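Local coordinates for ESX-5 secretion-associated protein EspG5 (Mycobacterium marinum, PDB 6VJ5) that acts as a specific chaperone for cognate PE/PPE proteins, preventing aggregation of their dimers, and is required for secretion of LipY and PE31/PPE18, at residues Val85-Ser90 with Ala152-Gly157; Glu159-Ala164 with Pro219-Ala224; Leu242-Gly247 with Arg251-Gln256. All blocks are in the same frame, centred on the assembly; numbering follows the deposited sequence.

How the contacts relate
The three contacts come in series along the chain and all reach one antiparallel sheet, in which strands 83-91, 221-231, 234-247 and 250-256 stand in that order. Contact 1 sets helix 147-159 against the first of them, contact 2 brings the loop after that helix onto the start of the second, and contact 3 pairs the last two as a hairpin. Centres of contacts 1 and 2 are about 10 Å apart, as are those of contacts 2 and 3; contacts 1 and 3 are about 12 Å apart and do not touch. Backbone bonds join the strands of the three contacts edge to edge, while the helix and its loop cover one side of them.

Contact 1: Val85-Ser90 with Ala152-Gly157; sequences VVALLS and ALVIDG
Leu89 CD2 sits over one face of the Gly157 carbonyl group, almost straight above the plane of its CA, C and O atoms and 3.7 Å from Gly157 C. This is helix-on-sheet packing: strand 83-91 runs within the antiparallel sheet, and helix 147-159 lies on it with an axis separation of 9.9 Å and a crossing angle of -16° for the two short segments, so helix and strand run nearly parallel. Having no side chain, Gly157 lets the leucine methyl come up to the helix backbone itself. The torsions of Leu89 carry it there: CG is anti to the carbonyl carbon (chi1 -52°), and chi2 at 94° is well off a staggered value. The same methyl is 4.1 Å from Val154 O, so it rests between the carbonyls of Val154 and Gly157, one helical turn apart. A methyl on backbone carbonyls, with one apolar side-chain pair, makes up the contact; the Gly157 carbonyl oxygen is hydrogen-bonded by Ser160 OG, and the strand backbone is paired with strands 115-123 and 221-231. Val223 of strand 221-231 touches both Leu89 and Val154. Two residues earlier, on the same face of the strand, Ala87 CB is looser, 4.5 Å from Val154 CG2.

Contact 2: Glu159-Ala164 with Pro219-Ala224; sequences ESIHHA and PAAEVA
With CG anti to the backbone N (chi1 171°), and chi2 near a right angle at -88°, His162 presents one face of its imidazole to Ala220. The methyl Ala220 CB lies 3.6 Å from the centroid of the His162 ring and 12° off the ring normal, which meets the geometry of a CH-pi contact over the face. The evidence for a central position is that all five ring atoms are at similar range, from 3.6 Å at His162 NE2 to 4.0 Å at His162 ND1, both measured to Ala220 CB. The next residue completes the packing: Ala221 CB is 4.0 Å from His162 CB, and Ile161 CG2 comes within 4.0 Å of the same Ala221 CB. These two loop residues thus close on one small methyl from two directions. His162 ND1 is hydrogen-bonded with Asp246 OD2 of strand 234-247, which would limit the rotation of the ring over Ala220. The loop leaves helix 147-159 and is laid over the beginning of strand 221-231, where Leu158 of that helix also packs on Ala221, Ile161 reaches Leu89 of strand 83-91, and backbone bonds tie Ala220 and Ala221 to Asp246.

Contact 3: Leu242-Gly247 with Arg251-Gln256; sequences LSLKDG and RIALYQ
Asp246 and Arg251 lie side by side, pointing the same way, and form a side-on salt bridge, one nitrogen to each carboxylate oxygen. Arg251 NE donates to the syn lone pair of Asp246 OD1 at 2.6 Å, and Arg251 NH2 reaches Asp246 OD2 at 2.9 Å, also on the syn side but somewhat out of the carboxylate plane. The two planes are 17° apart. A bend at chi3 (-66°) in an otherwise extended arginine turns the guanidinium toward the acid. Arg251 NH1 also forms a salt bridge with Glu159 OE2, so the pair belongs to a polar cluster reaching the partly exposed Glu159 and His162. Strands 234-247 and 250-256 form an antiparallel beta hairpin within the large sheet. Two hydrogen-bonded pairs satisfy the facing backbone groups: Ser243 N to Leu254 O (173° at the hydrogen) and Leu254 N to Ser243 O, each 2.7 Å, then Lys245 N to Ile252 O at 2.9 Å and Ile252 N to Lys245 O at 2.8 Å. Leu242, Leu244 and Asp246 instead bond to the backbone of Val225, Val223, Ala221 and Ala220. On the face of the salt bridge, Leu244 CD2 presses on Ala253 CB at 3.4 Å. On the other face Lys245 crosses Leu254 at about a right angle, Lys245 CE being 3.9 Å from Leu254 CD1, while Lys245 NZ forms a salt bridge with Glu222 OE1; another protein chain's backbone packs on Ser243 there.

Contact 1: Val85-Ser90 with Ala152-Gly157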
loop_
_atom_site.group_PDB
_atom_site.type_symbol
_atom_site.label_atom_id
_atom_site.label_comp_id
_atom_site.label_asym_id
_atom_site.label_seq_id
_atom_site.Cartn_x
_atom_site.Cartn_y
_atom_site.Cartn_z
ATOM N N VAL C 85 3.776 13.571 -22.409
ATOM C CA VAL C 85 5.093 14.132 -22.680
ATOM C C VAL C 85 5.660 14.603 -21.352
ATOM O O VAL C 85 4.998 15.346 -20.619
ATOM C CB VAL C 85 5.023 15.288 -23.691
ATOM C CG1 VAL C 85 6.386 15.934 -23.862
ATOM C CG2 VAL C 85 4.508 14.790 -25.035
ATOM N N VAL C 86 6.869 14.158 -21.031
ATOM C CA VAL C 86 7.486 14.439 -19.742
ATOM C C VAL C 86 8.760 15.239 -19.965
ATOM O O VAL C 86 9.488 15.007 -20.936
ATOM C CB VAL C 86 7.793 13.140 -18.967
ATOM C CG1 VAL C 86 8.712 13.436 -17.789
ATOM C CG2 VAL C 86 6.504 12.486 -18.503
ATOM N N ALA C 87 9.029 16.169 -19.048
ATOM C CA ALA C 87 10.267 16.938 -19.031
ATOM C C ALA C 87 10.739 17.043 -17.589
ATOM O O ALA C 87 9.986 17.499 -16.723
ATOM C CB ALA C 87 10.064 18.331 -19.632
ATOM N N LEU C 88 11.969 16.613 -17.329
ATOM C CA LEU C 88 12.591 16.742 -16.016
ATOM C C LEU C 88 13.693 17.786 -16.121
ATOM O O LEU C 88 14.608 17.639 -16.938
ATOM C CB LEU C 88 13.164 15.408 -15.544
ATOM C CG LEU C 88 12.252 14.191 -15.711
ATOM C CD1 LEU C 88 13.013 12.912 -15.391
ATOM C CD2 LEU C 88 11.007 14.331 -14.849
ATOM N N LEU C 89 13.610 18.829 -15.302
ATOM C CA LEU C 89 14.559 19.930 -15.346
ATOM C C LEU C 89 15.272 20.049 -14.011
ATOM O O LEU C 89 14.684 19.809 -12.952
ATOM C CB LEU C 89 13.865 21.250 -15.670
ATOM C CG LEU C 89 12.978 21.207 -16.912
ATOM C CD1 LEU C 89 11.546 20.894 -16.497
ATOM C CD2 LEU C 89 13.062 22.497 -17.693
ATOM N N SER C 90 16.541 20.437 -14.068
ATOM C CA SER C 90 17.335 20.582 -12.861
ATOM C C SER C 90 18.159 21.857 -12.919
ATOM O O SER C 90 18.571 22.315 -13.987
ATOM C CB SER C 90 18.269 19.380 -12.646
ATOM O OG SER C 90 19.102 19.178 -13.775
ATOM N N ALA C 152 9.142 24.935 -27.336
ATOM C CA ALA C 152 9.171 26.264 -26.733
ATOM C C ALA C 152 8.895 26.196 -25.237
ATOM O O ALA C 152 9.513 26.923 -24.450
ATOM C CB ALA C 152 8.154 27.177 -27.419
ATOM N N LEU C 153 7.968 25.329 -24.825
ATOM C CA LEU C 153 7.640 25.224 -23.408
ATOM C C LEU C 153 8.815 24.676 -22.610
ATOM O O LEU C 153 9.071 25.123 -21.486
ATOM C CB LEU C 153 6.409 24.342 -23.217
ATOM C CG LEU C 153 5.096 24.898 -23.767
ATOM C CD1 LEU C 153 4.003 23.839 -23.658
ATOM C CD2 LEU C 153 4.683 26.163 -23.037
ATOM N N VAL C 154 9.535 23.700 -23.167
ATOM C CA VAL C 154 10.703 23.166 -22.474
ATOM C C VAL C 154 11.769 24.247 -22.338
ATOM O O VAL C 154 12.310 24.482 -21.250
ATOM C CB VAL C 154 11.252 21.931 -23.208
ATOM C CG1 VAL C 154 12.490 21.405 -22.487
ATOM C CG2 VAL C 154 10.185 20.855 -23.320
ATOM N N ILE C 155 12.084 24.922 -23.447
ATOM C CA ILE C 155 13.117 25.954 -23.431
ATOM C C ILE C 155 12.783 27.025 -22.400
ATOM O O ILE C 155 13.638 27.437 -21.604
ATOM C CB ILE C 155 13.289 26.564 -24.836
ATOM C CG1 ILE C 155 13.808 25.512 -25.820
ATOM C CG2 ILE C 155 14.218 27.771 -24.769
ATOM C CD1 ILE C 155 13.683 25.922 -27.278
ATOM N N ASP C 156 11.534 27.501 -22.405
ATOM C CA ASP C 156 11.138 28.525 -21.446
ATOM C C ASP C 156 11.364 28.051 -20.015
ATOM O O ASP C 156 11.836 28.816 -19.166
ATOM C CB ASP C 156 9.678 28.914 -21.661
ATOM C CG ASP C 156 9.531 30.166 -22.508
ATOM O OD1 ASP C 156 10.528 30.597 -23.127
ATOM O OD2 ASP C 156 8.418 30.728 -22.543
ATOM N N GLY C 157 11.034 26.792 -19.730
ATOM C CA GLY C 157 11.290 26.260 -18.400
ATOM C C GLY C 157 12.776 26.183 -18.092
ATOM O O GLY C 157 13.206 26.422 -16.960
#

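Contact 2: Glu159-Ala164 with Pro219-Ala224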
loop_
_atom_site.group_PDB
_atom_site.type_symbol
_atom_site.label_atom_id
_atom_site.label_comp_id
_atom_site.label_asym_id
_atom_site.label_seq_id
_atom_site.Cartn_x
_atom_site.Cartn_y
_atom_site.Cartn_z
ATOM N N GLU C 159 15.325 28.062 -19.541
ATOM C CA GLU C 159 15.857 29.410 -19.367
ATOM C C GLU C 159 15.446 30.007 -18.025
ATOM O O GLU C 159 16.186 30.813 -17.453
ATOM C CB GLU C 159 15.393 30.318 -20.508
ATOM C CG GLU C 159 15.842 29.883 -21.904
ATOM C CD GLU C 159 17.280 30.262 -22.218
ATOM O OE1 GLU C 159 17.998 30.686 -21.295
ATOM O OE2 GLU C 159 17.693 30.140 -23.394
ATOM N N SER C 160 14.276 29.630 -17.504
ATOM C CA SER C 160 13.868 30.134 -16.198
ATOM C C SER C 160 14.775 29.653 -15.074
ATOM O O SER C 160 14.710 30.208 -13.973
ATOM C CB SER C 160 12.422 29.731 -15.888
ATOM O OG SER C 160 12.330 28.364 -15.532
ATOM N N ILE C 161 15.603 28.646 -15.320
ATOM C CA ILE C 161 16.574 28.164 -14.354
ATOM C C ILE C 161 17.943 28.781 -14.593
ATOM O O ILE C 161 18.592 29.247 -13.659
ATOM C CB ILE C 161 16.646 26.621 -14.397
ATOM C CG1 ILE C 161 15.308 26.009 -13.981
ATOM C CG2 ILE C 161 17.769 26.120 -13.503
ATOM C CD1 ILE C 161 15.203 24.531 -14.284
ATOM N N HIS C 162 18.387 28.804 -15.848
ATOM C CA HIS C 162 19.739 29.230 -16.180
ATOM C C HIS C 162 19.782 29.568 -17.660
ATOM O O HIS C 162 19.343 28.769 -18.494
ATOM C CB HIS C 162 20.752 28.128 -15.849
ATOM C CG HIS C 162 22.136 28.401 -16.349
ATOM N ND1 HIS C 162 22.555 28.037 -17.609
ATOM C CD2 HIS C 162 23.201 28.986 -15.752
ATOM C CE1 HIS C 162 23.816 28.393 -17.773
ATOM N NE2 HIS C 162 24.232 28.972 -16.660
ATOM N N HIS C 163 20.302 30.743 -17.985
ATOM C CA HIS C 163 20.404 31.155 -19.372
ATOM C C HIS C 163 21.692 30.618 -19.978
ATOM O O HIS C 163 22.745 30.623 -19.336
ATOM C CB HIS C 163 20.368 32.672 -19.517
ATOM C CG HIS C 163 20.419 33.124 -20.940
ATOM N ND1 HIS C 163 21.592 33.496 -21.559
ATOM C CD2 HIS C 163 19.449 33.225 -21.878
ATOM C CE1 HIS C 163 21.339 33.828 -22.812
ATOM N NE2 HIS C 163 20.046 33.674 -23.031
ATOM N N ALA C 164 21.598 30.162 -21.224
ATOM C CA ALA C 164 22.752 29.619 -21.924
ATOM C C ALA C 164 22.513 29.740 -23.420
ATOM O O ALA C 164 21.374 29.681 -23.887
ATOM C CB ALA C 164 23.009 28.159 -21.536
ATOM N N PRO C 219 27.499 20.481 -15.155
ATOM C CA PRO C 219 26.406 21.212 -15.804
ATOM C C PRO C 219 25.797 22.234 -14.863
ATOM O O PRO C 219 25.776 22.062 -13.641
ATOM C CB PRO C 219 25.403 20.111 -16.163
ATOM C CG PRO C 219 25.636 19.059 -15.100
ATOM C CD PRO C 219 27.114 19.114 -14.758
ATOM N N ALA C 220 25.304 23.321 -15.451
ATOM C CA ALA C 220 24.589 24.339 -14.692
ATOM C C ALA C 220 23.094 24.066 -14.630
ATOM O O ALA C 220 22.431 24.525 -13.694
ATOM C CB ALA C 220 24.823 25.724 -15.302
ATOM N N ALA C 221 22.562 23.327 -15.603
ATOM C CA ALA C 221 21.156 22.961 -15.669
ATOM C C ALA C 221 21.004 21.906 -16.751
ATOM O O ALA C 221 21.708 21.953 -17.765
ATOM C CB ALA C 221 20.276 24.177 -15.979
ATOM N N GLU C 222 20.110 20.948 -16.525
ATOM C CA GLU C 222 19.824 19.931 -17.524
ATOM C C GLU C 222 18.319 19.754 -17.676
ATOM O O GLU C 222 17.539 20.083 -16.780
ATOM C CB GLU C 222 20.429 18.561 -17.177
ATOM C CG GLU C 222 21.758 18.571 -16.459
ATOM C CD GLU C 222 22.375 17.179 -16.386
ATOM O OE1 GLU C 222 22.586 16.562 -17.452
ATOM O OE2 GLU C 222 22.637 16.695 -15.263
ATOM N N VAL C 223 17.924 19.197 -18.816
ATOM C CA VAL C 223 16.543 18.799 -19.063
ATOM C C VAL C 223 16.542 17.459 -19.781
ATOM O O VAL C 223 17.343 17.227 -20.691
ATOM C CB VAL C 223 15.783 19.851 -19.894
ATOM C CG1 VAL C 223 14.336 19.434 -20.100
ATOM C CG2 VAL C 223 15.857 21.197 -19.208
ATOM N N ALA C 224 15.650 16.571 -19.355
ATOM C CA ALA C 224 15.377 15.318 -20.046
ATOM C C ALA C 224 13.926 15.345 -20.497
ATOM O O ALA C 224 13.039 15.688 -19.712
ATOM C CB ALA C 224 15.646 14.115 -19.141
#

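Contact 3: Leu242-Gly247 with Arg251-Gln256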
loop_
_atom_site.group_PDB
_atom_site.type_symbol
_atom_site.label_atom_id
_atom_site.label_comp_id
_atom_site.label_asym_id
_atom_site.label_seq_id
_atom_site.Cartn_x
_atom_site.Cartn_y
_atom_site.Cartn_z
ATOM N N LEU C 242 15.344 13.196 -25.372
ATOM C CA LEU C 242 16.061 14.437 -25.630
ATOM C C LEU C 242 16.669 14.926 -24.325
ATOM O O LEU C 242 15.939 15.216 -23.371
ATOM C CB LEU C 242 15.147 15.515 -26.213
ATOM C CG LEU C 242 15.775 16.911 -26.308
ATOM C CD1 LEU C 242 16.958 16.914 -27.267
ATOM C CD2 LEU C 242 14.731 17.943 -26.734
ATOM N N SER C 243 17.991 15.044 -24.290
ATOM C CA SER C 243 18.703 15.592 -23.143
ATOM C C SER C 243 19.356 16.910 -23.542
ATOM O O SER C 243 20.153 16.952 -24.486
ATOM C CB SER C 243 19.752 14.607 -22.629
ATOM O OG SER C 243 20.504 15.188 -21.580
ATOM N N LEU C 244 19.023 17.976 -22.819
ATOM C CA LEU C 244 19.697 19.258 -22.935
ATOM C C LEU C 244 20.565 19.470 -21.703
ATOM O O LEU C 244 20.139 19.179 -20.581
ATOM C CB LEU C 244 18.700 20.407 -23.053
ATOM C CG LEU C 244 17.614 20.280 -24.118
ATOM C CD1 LEU C 244 16.839 21.593 -24.180
ATOM C CD2 LEU C 244 18.192 19.936 -25.464
ATOM N N LYS C 245 21.778 19.987 -21.915
ATOM C CA LYS C 245 22.716 20.224 -20.827
ATOM C C LYS C 245 23.430 21.552 -21.022
ATOM O O LYS C 245 23.815 21.898 -22.143
ATOM C CB LYS C 245 23.759 19.105 -20.736
ATOM C CG LYS C 245 23.179 17.716 -20.537
ATOM C CD LYS C 245 24.273 16.658 -20.588
ATOM C CE LYS C 245 23.698 15.255 -20.502
ATOM N NZ LYS C 245 23.019 15.011 -19.200
ATOM N N ASP C 246 23.631 22.272 -19.916
ATOM C CA ASP C 246 24.248 23.597 -19.916
ATOM C C ASP C 246 25.646 23.526 -19.308
ATOM O O ASP C 246 25.798 23.486 -18.083
ATOM C CB ASP C 246 23.399 24.596 -19.129
ATOM C CG ASP C 246 22.171 25.026 -19.870
ATOM O OD1 ASP C 246 21.922 24.469 -20.955
ATOM O OD2 ASP C 246 21.461 25.928 -19.374
ATOM N N GLY C 247 26.670 23.550 -20.163
ATOM C CA GLY C 247 28.046 23.588 -19.728
ATOM C C GLY C 247 28.704 24.936 -19.995
ATOM O O GLY C 247 28.139 25.823 -20.633
ATOM N N ARG C 251 25.031 25.322 -24.335
ATOM C CA ARG C 251 23.978 24.334 -24.160
ATOM C C ARG C 251 24.000 23.325 -25.299
ATOM O O ARG C 251 23.969 23.702 -26.475
ATOM C CB ARG C 251 22.615 25.020 -24.101
ATOM C CG ARG C 251 21.443 24.071 -23.906
ATOM C CD ARG C 251 20.161 24.854 -23.711
ATOM N NE ARG C 251 20.185 25.620 -22.469
ATOM C CZ ARG C 251 19.477 26.722 -22.258
ATOM N NH1 ARG C 251 18.689 27.195 -23.219
ATOM N NH2 ARG C 251 19.558 27.351 -21.090
ATOM N N ILE C 252 24.034 22.044 -24.939
ATOM C CA ILE C 252 24.120 20.946 -25.895
ATOM C C ILE C 252 22.833 20.137 -25.844
ATOM O O ILE C 252 22.174 20.034 -24.801
ATOM C CB ILE C 252 25.339 20.045 -25.598
ATOM C CG1 ILE C 252 26.607 20.894 -25.486
ATOM C CG2 ILE C 252 25.488 18.978 -26.667
ATOM C CD1 ILE C 252 27.862 20.099 -25.171
ATOM N N ALA C 253 22.482 19.549 -26.986
ATOM C CA ALA C 253 21.300 18.708 -27.120
ATOM C C ALA C 253 21.722 17.324 -27.581
ATOM O O ALA C 253 22.474 17.194 -28.550
ATOM C CB ALA C 253 20.303 19.306 -28.116
ATOM N N LEU C 254 21.223 16.296 -26.897
ATOM C CA LEU C 254 21.513 14.910 -27.225
ATOM C C LEU C 254 20.206 14.154 -27.391
ATOM O O LEU C 254 19.282 14.312 -26.587
ATOM C CB LEU C 254 22.352 14.245 -26.132
ATOM C CG LEU C 254 23.642 14.965 -25.747
ATOM C CD1 LEU C 254 24.026 14.633 -24.318
ATOM C CD2 LEU C 254 24.754 14.573 -26.703
ATOM N N TYR C 255 20.134 13.323 -28.424
ATOM C CA TYR C 255 18.936 12.521 -28.621
ATOM C C TYR C 255 19.205 11.445 -29.657
ATOM O O TYR C 255 20.051 11.612 -30.540
ATOM C CB TYR C 255 17.757 13.391 -29.065
ATOM C CG TYR C 255 17.984 14.080 -30.393
ATOM C CD1 TYR C 255 17.677 13.441 -31.586
ATOM C CD2 TYR C 255 18.504 15.367 -30.454
ATOM C CE1 TYR C 255 17.878 14.062 -32.799
ATOM C CE2 TYR C 255 18.709 15.996 -31.668
ATOM C CZ TYR C 255 18.393 15.337 -32.836
ATOM O OH TYR C 255 18.594 15.952 -34.049
ATOM N N GLN C 256 18.482 10.336 -29.530
ATOM C CA GLN C 256 18.501 9.299 -30.549
ATOM C C GLN C 256 17.623 9.713 -31.723
ATOM O O GLN C 256 16.663 10.472 -31.571
ATOM C CB GLN C 256 18.006 7.970 -29.980
ATOM C CG GLN C 256 19.051 7.201 -29.202
ATOM C CD GLN C 256 18.457 6.036 -28.435
ATOM O OE1 GLN C 256 18.363 4.918 -28.944
ATOM N NE2 GLN C 256 18.049 6.295 -27.204
#